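Local coordinates for protein type III pantothenate kinase (Campylobacter jejuni, PDB 2NRH) that probably phosphorylates pantothenate with ATP, the first step of coenzyme A biosynthesis, working as a homodimer that needs a monovalent cation, at residues F64-I69 against D76-C81. The protein carries 2 engineered substitutions. Sequence-based numbering, arbitrary orientation.
Sequences FLFDTI and DRIAAC
The extended, irregular segment 64-69 runs past one flank of helix 75-81, the closest CA atoms, those of F66 and I78, being 7.1 Å apart. Contact is made by apolar side chains, with F64 and F66 both directed at the helix and I78 lodged between them. CG2 of I78, anti to its backbone N, lies 3.6 Å from CD1 of F64 and also approaches CB and CG of F66. The other branch, CG1, reaches the F66 ring at CD2, 3.6 Å away, as the two side chains cross obliquely. F66 has its CG anti to the backbone N (chi1 179°), which carries the ring along the helix to C81, whose CB touches CE1 and CZ, each at 3.7 Å. The outer end of the F64 ring meets A79 obliquely, CE1 lying 3.7 Å from the A79 CA and CZ 3.8 Å from its CB. In this kinase of the ASKHA (actin-like ATPase) fold, the packing joins the loop to the helix that bears D76, the probable proton acceptor, and R77, a predicted substrate-binding residue. F64 also touches I202 of helix 194-204 and meets the ring of Y82 edge-to-face; F66 and C81 both touch I101 of strand 95-102, and R77 forms a salt bridge with D99 of that strand.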
loop_
_atom_site.group_PDB
_atom_site.type_symbol
_atom_site.label_atom_id
_atom_site.label_comp_id
_atom_site.label_asym_id
_atom_site.label_seq_id
_atom_site.Cartn_x
_atom_site.Cartn_y
_atom_site.Cartn_z
ATOM N N PHE B 64 -20.442 1.582 23.665
ATOM C CA PHE B 64 -19.160 0.892 23.531
ATOM C C PHE B 64 -18.147 1.439 24.513
ATOM O O PHE B 64 -17.675 2.552 24.336
ATOM C CB PHE B 64 -18.626 1.013 22.085
ATOM C CG PHE B 64 -19.136 -0.075 21.150
ATOM C CD1 PHE B 64 -18.494 -1.308 21.078
ATOM C CD2 PHE B 64 -20.254 0.137 20.383
ATOM C CE1 PHE B 64 -18.970 -2.288 20.262
ATOM C CE2 PHE B 64 -20.759 -0.852 19.569
ATOM C CZ PHE B 64 -20.114 -2.061 19.494
ATOM N N LEU B 65 -17.785 0.670 25.539
ATOM C CA LEU B 65 -16.645 1.060 26.385
ATOM C C LEU B 65 -15.375 0.225 26.071
ATOM O O LEU B 65 -15.304 -1.009 26.242
ATOM C CB LEU B 65 -17.024 1.109 27.891
ATOM C CG LEU B 65 -18.400 1.756 28.261
ATOM C CD1 LEU B 65 -18.549 1.917 29.718
ATOM C CD2 LEU B 65 -18.739 3.117 27.541
ATOM N N PHE B 66 -14.349 0.914 25.610
ATOM C CA PHE B 66 -13.256 0.261 24.971
ATOM C C PHE B 66 -12.010 1.016 25.337
ATOM O O PHE B 66 -11.931 2.189 25.115
ATOM C CB PHE B 66 -13.533 0.275 23.450
ATOM C CG PHE B 66 -12.468 -0.355 22.627
ATOM C CD1 PHE B 66 -12.308 -1.725 22.613
ATOM C CD2 PHE B 66 -11.650 0.435 21.830
ATOM C CE1 PHE B 66 -11.334 -2.307 21.851
ATOM C CE2 PHE B 66 -10.714 -0.135 21.051
ATOM C CZ PHE B 66 -10.523 -1.516 21.075
ATOM N N ASP B 67 -11.032 0.341 25.916
ATOM C CA ASP B 67 -9.853 1.022 26.473
ATOM C C ASP B 67 -8.772 1.274 25.406
ATOM O O ASP B 67 -8.029 0.397 25.068
ATOM C CB ASP B 67 -9.307 0.228 27.681
ATOM C CG ASP B 67 -8.293 1.024 28.548
ATOM O OD1 ASP B 67 -7.750 2.090 28.140
ATOM O OD2 ASP B 67 -8.046 0.556 29.702
ATOM N N THR B 68 -8.739 2.500 24.892
ATOM C CA THR B 68 -7.820 2.985 23.804
ATOM C C THR B 68 -7.382 4.458 24.070
ATOM O O THR B 68 -8.099 5.194 24.730
ATOM C CB THR B 68 -8.515 2.876 22.339
ATOM O OG1 THR B 68 -7.551 3.172 21.323
ATOM C CG2 THR B 68 -9.620 3.864 22.167
ATOM N N ILE B 69 -6.237 4.888 23.551
ATOM C CA ILE B 69 -5.859 6.324 23.543
ATOM C C ILE B 69 -5.676 6.842 22.114
ATOM O O ILE B 69 -5.082 7.926 21.882
ATOM C CB ILE B 69 -4.529 6.622 24.294
ATOM C CG1 ILE B 69 -3.393 5.750 23.770
ATOM C CG2 ILE B 69 -4.728 6.554 25.813
ATOM C CD1 ILE B 69 -2.046 6.150 24.306
ATOM N N ASP B 76 -16.336 1.408 13.791
ATOM C CA ASP B 76 -16.240 0.104 13.103
ATOM C C ASP B 76 -15.094 -0.792 13.593
ATOM O O ASP B 76 -15.252 -1.995 13.758
ATOM C CB ASP B 76 -16.189 0.293 11.590
ATOM C CG ASP B 76 -15.029 1.152 11.140
ATOM O OD1 ASP B 76 -14.457 2.016 11.900
ATOM O OD2 ASP B 76 -14.682 0.968 9.961
ATOM N N ARG B 77 -13.922 -0.203 13.799
ATOM C CA ARG B 77 -12.770 -0.911 14.385
ATOM C C ARG B 77 -13.032 -1.277 15.855
ATOM O O ARG B 77 -12.714 -2.380 16.277
ATOM C CB ARG B 77 -11.524 -0.045 14.239
ATOM C CG ARG B 77 -11.211 0.166 12.766
ATOM C CD ARG B 77 -10.115 1.204 12.505
ATOM N NE ARG B 77 -8.810 0.866 13.030
ATOM C CZ ARG B 77 -7.787 1.714 13.101
ATOM N NH1 ARG B 77 -7.873 2.934 12.600
ATOM N NH2 ARG B 77 -6.635 1.315 13.597
ATOM N N ILE B 78 -13.610 -0.360 16.627
ATOM C CA ILE B 78 -13.976 -0.667 17.989
ATOM C C ILE B 78 -14.876 -1.927 18.049
ATOM O O ILE B 78 -14.558 -2.881 18.753
ATOM C CB ILE B 78 -14.629 0.560 18.717
ATOM C CG1 ILE B 78 -13.567 1.602 19.021
ATOM C CG2 ILE B 78 -15.323 0.110 20.026
ATOM C CD1 ILE B 78 -14.061 2.971 19.428
ATOM N N ALA B 79 -15.977 -1.917 17.286
ATOM C CA ALA B 79 -16.922 -3.001 17.275
ATOM C C ALA B 79 -16.305 -4.334 16.849
ATOM O O ALA B 79 -16.754 -5.396 17.301
ATOM C CB ALA B 79 -18.122 -2.644 16.357
ATOM N N ALA B 80 -15.319 -4.309 15.957
ATOM C CA ALA B 80 -14.652 -5.571 15.532
ATOM C C ALA B 80 -13.656 -6.078 16.552
ATOM O O ALA B 80 -13.384 -7.290 16.584
ATOM C CB ALA B 80 -13.957 -5.431 14.196
ATOM N N CYS B 81 -13.070 -5.163 17.323
ATOM C CA CYS B 81 -12.171 -5.549 18.422
ATOM C C CYS B 81 -12.916 -5.994 19.677
ATOM O O CYS B 81 -12.334 -6.570 20.588
ATOM C CB CYS B 81 -11.222 -4.407 18.795
ATOM S SG CYS B 81 -10.000 -4.126 17.522
#